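Local coordinates for protein putative Glycerophosphoryl diester phosphodiesterase (PDB 3L12) that belongs to the glycerophosphoryl diester phosphodiesterase family, adopts a TIM-barrel fold and holds a magnesium ion between acidic side chains, at residues A[22-27]-A[50-55]; A[18-23]-A[293-298]. One frame throughout, in Å; residues are numbered along the deposited sequence. Where two conformers were deposited one is given.

In the fold
Both contacts start from strand 19-23, the first in the chain and part of the TIM-barrel sheet. Going from the N terminus, interaction 1 (22-27 with 50-55) closes the short loop that runs through helix 35-43 and returns to strand 48-55. Interaction 2 (18-23 with 293-298) closes almost the whole chain, bringing strand 292-295 in beside strand 19-23. The short loop thus lies within the long one. The two contacts share Gly-22 and His-23, and a salt bridge from Arg-27 of interaction 1 to Asp-296 of interaction 2 ties them further. Together they place strand 19-23 between strands 48-55 and 292-295, beside the magnesium site.

Interaction 1: residues A[22-27]-A[50-55]. With MG (magnesium ion), chain C.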
loop_
_atom_site.group_PDB
_atom_site.type_symbol
_atom_site.label_atom_id
_atom_site.label_comp_id
_atom_site.label_asym_id
_atom_site.label_seq_id
_atom_site.Cartn_x
_atom_site.Cartn_y
_atom_site.Cartn_z
ATOM N N GLY A 22 0.388 -11.226 -6.381
ATOM C CA GLY A 22 1.079 -9.954 -6.207
ATOM C C GLY A 22 2.399 -9.926 -6.923
ATOM O O GLY A 22 3.319 -10.670 -6.541
ATOM N N HIS A 23 2.499 -9.147 -8.007
ATOM C CA HIS A 23 3.729 -9.120 -8.827
ATOM C C HIS A 23 4.879 -8.415 -8.075
ATOM O O HIS A 23 4.804 -7.202 -7.769
ATOM C CB HIS A 23 3.453 -8.428 -10.149
ATOM C CG HIS A 23 4.550 -8.601 -11.139
ATOM N ND1 HIS A 23 5.134 -7.523 -11.781
ATOM C CD2 HIS A 23 5.189 -9.704 -11.581
ATOM C CE1 HIS A 23 6.058 -7.986 -12.628
ATOM N NE2 HIS A 23 6.120 -9.300 -12.499
ATOM N N ARG A 24 5.936 -9.185 -7.753
ATOM C CA ARG A 24 7.083 -8.724 -6.942
ATOM C C ARG A 24 6.593 -8.165 -5.614
ATOM O O ARG A 24 7.194 -7.336 -5.047
ATOM C CB ARG A 24 7.934 -7.689 -7.706
ATOM C CG ARG A 24 8.249 -8.172 -9.100
ATOM C CD ARG A 24 9.104 -7.212 -9.881
ATOM N NE ARG A 24 9.231 -7.754 -11.217
ATOM C CZ ARG A 24 9.798 -7.127 -12.262
ATOM N NH1 ARG A 24 10.343 -5.905 -12.148
ATOM N NH2 ARG A 24 9.770 -7.722 -13.456
ATOM N N GLY A 25 5.479 -8.702 -5.122
ATOM C CA GLY A 25 4.804 -8.127 -3.982
ATOM C C GLY A 25 3.676 -7.268 -4.525
ATOM O O GLY A 25 2.616 -7.770 -4.948
ATOM N N ALA A 26 3.861 -5.946 -4.542
ATOM C CA ALA A 26 2.863 -4.999 -5.065
ATOM C C ALA A 26 3.648 -3.812 -5.617
ATOM O O ALA A 26 3.682 -2.761 -5.018
ATOM C CB ALA A 26 1.932 -4.536 -4.019
ATOM N N ARG A 27 4.315 -4.032 -6.742
ATOM C CA ARG A 27 5.181 -3.032 -7.331
ATOM C C ARG A 27 4.496 -1.685 -7.578
ATOM O O ARG A 27 5.127 -0.639 -7.566
ATOM C CB ARG A 27 5.778 -3.601 -8.622
ATOM C CG ARG A 27 6.592 -2.612 -9.482
ATOM C CD ARG A 27 7.352 -3.268 -10.618
ATOM N NE ARG A 27 6.466 -3.937 -11.589
ATOM C CZ ARG A 27 6.778 -4.274 -12.811
ATOM N NH1 ARG A 27 7.990 -4.034 -13.320
ATOM N NH2 ARG A 27 5.852 -4.812 -13.596
ATOM N N GLU A 50 4.342 -13.445 -6.416
ATOM C CA GLU A 50 5.342 -13.772 -7.383
ATOM C C GLU A 50 6.589 -12.940 -7.092
ATOM O O GLU A 50 6.498 -11.758 -6.712
ATOM C CB GLU A 50 4.847 -13.499 -8.762
ATOM C CG GLU A 50 5.764 -13.918 -9.911
ATOM C CD GLU A 50 6.832 -12.917 -10.339
ATOM O OE1 GLU A 50 6.885 -11.802 -9.822
ATOM O OE2 GLU A 50 7.648 -13.234 -11.269
ATOM N N PHE A 51 7.746 -13.538 -7.271
ATOM C CA PHE A 51 8.985 -12.841 -7.068
ATOM C C PHE A 51 10.082 -13.576 -7.856
ATOM O O PHE A 51 9.852 -14.687 -8.331
ATOM C CB PHE A 51 9.300 -12.771 -5.588
ATOM C CG PHE A 51 9.375 -14.115 -4.944
ATOM C CD1 PHE A 51 8.246 -14.710 -4.446
ATOM C CD2 PHE A 51 10.596 -14.810 -4.851
ATOM C CE1 PHE A 51 8.308 -15.963 -3.824
ATOM C CE2 PHE A 51 10.663 -16.068 -4.242
ATOM C CZ PHE A 51 9.495 -16.624 -3.716
ATOM N N ASP A 52 11.257 -12.962 -7.922
ATOM C CA ASP A 52 12.324 -13.432 -8.810
ATOM C C ASP A 52 13.536 -13.765 -7.996
ATOM O O ASP A 52 13.809 -13.045 -6.990
ATOM C CB ASP A 52 12.664 -12.356 -9.814
ATOM C CG ASP A 52 11.421 -11.764 -10.450
ATOM O OD1 ASP A 52 10.834 -12.454 -11.351
ATOM O OD2 ASP A 52 11.045 -10.627 -10.047
ATOM N N VAL A 53 14.278 -14.783 -8.439
ATOM C CA VAL A 53 15.490 -15.176 -7.744
ATOM C C VAL A 53 16.641 -15.272 -8.734
ATOM O O VAL A 53 16.497 -15.826 -9.808
ATOM C CB VAL A 53 15.316 -16.501 -6.992
ATOM C CG1 VAL A 53 16.629 -16.948 -6.271
ATOM C CG2 VAL A 53 14.141 -16.379 -5.990
ATOM N N VAL A 54 17.759 -14.658 -8.338
ATOM C CA VAL A 54 18.994 -14.599 -9.107
ATOM C C VAL A 54 20.173 -14.959 -8.170
ATOM O O VAL A 54 20.132 -14.688 -6.941
ATOM C CB VAL A 54 19.116 -13.136 -9.670
ATOM C CG1 VAL A 54 20.449 -12.918 -10.313
ATOM C CG2 VAL A 54 17.909 -12.787 -10.608
HETATM N N MSE A 55 21.235 -15.586 -8.708
HETATM C CA MSE A 55 22.406 -15.936 -7.928
HETATM C C MSE A 55 23.505 -14.847 -7.882
HETATM O O MSE A 55 23.835 -14.291 -8.919
HETATM C CB MSE A 55 23.064 -17.182 -8.504
HETATM C CG MSE A 55 22.205 -18.444 -8.567
HETATM SE SE MSE A 55 21.610 -18.974 -6.793
HETATM C CE MSE A 55 22.999 -19.308 -5.992
HETATM MG MG MG C . 9.074 -12.179 -12.408
HETATM O O HOH W 1 8.714 -10.511 -11.223
HETATM O O HOH W 2 10.109 -10.929 -13.794
#
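His-23 and Arg-24 lie alongside Glu-50 and Asp-52 where two neighbouring parallel strands of the TIM barrel, joined in a beta-alpha-beta unit by helix 35-43, meet the magnesium site. The backbone fixes the register. Glu-50 N donates to Gly-22 O at 3.0 Å in a nearly straight bond (174° at the hydrogen), while Gly-25 N reaches the same oxygen from the opposite face of its plane and closes the type II turn from Gly-22 to Gly-25. Inside that turn, Arg-24 N makes a weak, bent bond to Glu-50 O at 2.8 Å and a second weak one to Glu-50 OE1.

Strand 48-55 supplies two of the metal ligands: Glu-50 OE2 and Asp-52 OD1 each bind magnesium at 2.1 Å, and Glu-149 adds a third carboxylate. A bend in the Glu-50 chain (chi2 -86°) lays its carboxylate alongside the His-23 ring, the two planes 26° apart, and brings OE1 to 3.2 Å from His-23 CD2. The ring's own ND1 is hydrogen-bonded to Asp-296.

Charge and water link the remaining groups. Water 1, a metal ligand, donates to Glu-50 OE1 and Asp-52 OD2, the carboxylate oxygens that do not bind the ion, and accepts from Arg-24 NE at 2.8 Å, so three hydrogen bonds and the metal bond hold it. Arg-24 NE also lies 3.6 Å from Asp-52 OD2, a salt bridge of charges alone, since the oxygen sits well out of the guanidinium plane. Both ends have further partners: Arg-24 NH1 pairs with Glu-32, and Asn-33 ND2 donates to Asp-52 OD2. The Arg-24 chain, extended from CG to NE, passes its CG over the centre of one face of the His-23 ring, and Arg-24 NH2 donates to the second metal-bound water at 3.2 Å.

Interaction 2: residues A[18-23]-A[293-298]; sequences VRVIGH and IVTDYP
Four backbone hydrogen bonds zip Arg-19, Ile-21 and His-23 to Ile-293 and Thr-295, the straightest running from Ile-21 N to Ile-293 O (2.8 Å, 176° at the hydrogen). Packing is closest on the face of the sheet that carries Ile-21 and Val-294: the two branches of Val-294 divide the work, CG2 resting 3.8 Å from Ile-21 CB and CG1 3.6 Å from His-23 CD2. Just beyond the strand, Asp-296 OD1 accepts a hydrogen bond from His-23 ND1 at 2.8 Å. The oxygen lies in the ring plane and is met on its syn side, though 28° out of the carboxylate plane, which helps to fix the ring's rotation; Asp-296 OD2 meanwhile pairs with Arg-27. Thr-295 OG1 accepts from Tyr-297 N in an ST turn and is also hydrogen-bonded to Val-276 O.

On the face bearing Val-20, Ile-293 and Thr-295 the side chains stand a little farther apart. Val-20 CG1 lies 4.0 Å from Thr-295 CG2 and 4.3 Å from Pro-298 CB; farther along helix 298-307, Thr-301 and Leu-305 also cover Val-20. At the strand's start the partly exposed Arg-19 side chain leads away to Arg-12 O and Trp-312 O. Such first-to-last strand pairing closes a TIM barrel.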
loop_
_atom_site.group_PDB
_atom_site.type_symbol
_atom_site.label_atom_id
_atom_site.label_comp_id
_atom_site.label_asym_id
_atom_site.label_seq_id
_atom_site.Cartn_x
_atom_site.Cartn_y
_atom_site.Cartn_z
ATOM N N VAL A 18 -11.126 -16.058 -9.168
ATOM C CA VAL A 18 -9.957 -15.763 -9.930
ATOM C C VAL A 18 -8.885 -15.392 -8.890
ATOM O O VAL A 18 -9.050 -14.471 -8.091
ATOM C CB VAL A 18 -10.141 -14.632 -10.960
ATOM C CG1 VAL A 18 -8.787 -14.372 -11.692
ATOM C CG2 VAL A 18 -11.237 -14.992 -11.905
ATOM N N ARG A 19 -7.773 -16.109 -8.924
ATOM C CA ARG A 19 -6.700 -15.853 -7.961
ATOM C C ARG A 19 -5.985 -14.545 -8.293
ATOM O O ARG A 19 -5.931 -14.138 -9.485
ATOM C CB ARG A 19 -5.676 -17.001 -7.927
ATOM C CG ARG A 19 -6.256 -18.369 -7.635
ATOM C CD ARG A 19 -6.963 -18.441 -6.306
ATOM N NE ARG A 19 -7.548 -19.783 -6.195
ATOM C CZ ARG A 19 -8.169 -20.243 -5.124
ATOM N NH1 ARG A 19 -8.308 -19.497 -4.057
ATOM N NH2 ARG A 19 -8.647 -21.480 -5.121
ATOM N N VAL A 20 -5.477 -13.907 -7.237
ATOM C CA VAL A 20 -4.738 -12.621 -7.345
ATOM C C VAL A 20 -3.315 -12.872 -6.853
ATOM O O VAL A 20 -3.092 -13.245 -5.712
ATOM C CB VAL A 20 -5.395 -11.469 -6.607
ATOM C CG1 VAL A 20 -4.565 -10.159 -6.740
ATOM C CG2 VAL A 20 -6.844 -11.213 -7.160
ATOM N N ILE A 21 -2.361 -12.713 -7.775
ATOM C CA ILE A 21 -0.952 -12.921 -7.479
ATOM C C ILE A 21 -0.258 -11.559 -7.506
ATOM O O ILE A 21 -0.288 -10.862 -8.498
ATOM C CB ILE A 21 -0.285 -13.928 -8.385
ATOM C CG1 ILE A 21 -1.020 -15.293 -8.399
ATOM C CG2 ILE A 21 1.226 -14.154 -7.961
ATOM C CD1 ILE A 21 -2.062 -15.436 -9.500
ATOM N N GLY A 22 0.388 -11.226 -6.381
ATOM C CA GLY A 22 1.079 -9.954 -6.207
ATOM C C GLY A 22 2.399 -9.926 -6.923
ATOM O O GLY A 22 3.319 -10.670 -6.541
ATOM N N HIS A 23 2.499 -9.147 -8.007
ATOM C CA HIS A 23 3.729 -9.120 -8.827
ATOM C C HIS A 23 4.879 -8.415 -8.075
ATOM O O HIS A 23 4.804 -7.202 -7.769
ATOM C CB HIS A 23 3.453 -8.428 -10.149
ATOM C CG HIS A 23 4.550 -8.601 -11.139
ATOM N ND1 HIS A 23 5.134 -7.523 -11.781
ATOM C CD2 HIS A 23 5.189 -9.704 -11.581
ATOM C CE1 HIS A 23 6.058 -7.986 -12.628
ATOM N NE2 HIS A 23 6.120 -9.300 -12.499
ATOM N N ILE A 293 -4.558 -13.978 -11.983
ATOM C CA ILE A 293 -3.979 -12.764 -12.532
ATOM C C ILE A 293 -2.855 -12.244 -11.673
ATOM O O ILE A 293 -3.040 -12.048 -10.443
ATOM C CB ILE A 293 -5.063 -11.670 -12.612
ATOM C CG1 ILE A 293 -6.133 -12.076 -13.583
ATOM C CG2 ILE A 293 -4.484 -10.325 -13.073
ATOM C CD1 ILE A 293 -7.391 -11.141 -13.535
ATOM N N VAL A 294 -1.668 -12.128 -12.274
ATOM C CA VAL A 294 -0.514 -11.539 -11.668
ATOM C C VAL A 294 -0.599 -10.062 -12.006
ATOM O O VAL A 294 -0.665 -9.663 -13.177
ATOM C CB VAL A 294 0.804 -12.143 -12.235
ATOM C CG1 VAL A 294 2.025 -11.517 -11.592
ATOM C CG2 VAL A 294 0.798 -13.671 -12.039
ATOM N N THR A 295 -0.535 -9.247 -10.953
ATOM C CA THR A 295 -0.742 -7.801 -11.055
ATOM C C THR A 295 0.209 -6.966 -10.152
ATOM O O THR A 295 0.534 -7.327 -9.041
ATOM C CB THR A 295 -2.221 -7.432 -10.742
ATOM O OG1 THR A 295 -2.455 -6.017 -11.004
ATOM C CG2 THR A 295 -2.591 -7.825 -9.264
ATOM N N ASP A 296 0.593 -5.788 -10.658
ATOM C CA ASP A 296 1.285 -4.788 -9.872
ATOM C C ASP A 296 0.367 -4.006 -8.905
ATOM O O ASP A 296 0.850 -3.311 -7.981
ATOM C CB ASP A 296 1.973 -3.766 -10.804
ATOM C CG ASP A 296 3.086 -4.395 -11.642
ATOM O OD1 ASP A 296 3.873 -5.132 -11.073
ATOM O OD2 ASP A 296 3.180 -4.112 -12.850
ATOM N N TYR A 297 -0.967 -4.158 -9.105
ATOM C CA TYR A 297 -1.991 -3.406 -8.365
ATOM C C TYR A 297 -3.031 -4.364 -7.796
ATOM O O TYR A 297 -4.121 -4.490 -8.341
ATOM C CB TYR A 297 -2.672 -2.398 -9.291
ATOM C CG TYR A 297 -1.731 -1.331 -9.796
ATOM C CD1 TYR A 297 -1.502 -0.171 -9.049
ATOM C CD2 TYR A 297 -1.063 -1.500 -11.001
ATOM C CE1 TYR A 297 -0.607 0.821 -9.492
ATOM C CE2 TYR A 297 -0.146 -0.541 -11.432
ATOM C CZ TYR A 297 0.066 0.591 -10.707
ATOM O OH TYR A 297 0.940 1.603 -11.143
ATOM N N PRO A 298 -2.666 -5.045 -6.716
ATOM C CA PRO A 298 -3.634 -6.046 -6.173
ATOM C C PRO A 298 -4.955 -5.433 -5.719
ATOM O O PRO A 298 -5.999 -6.046 -5.961
ATOM C CB PRO A 298 -2.882 -6.671 -4.984
ATOM C CG PRO A 298 -1.517 -6.171 -5.029
ATOM C CD PRO A 298 -1.361 -5.095 -6.041
#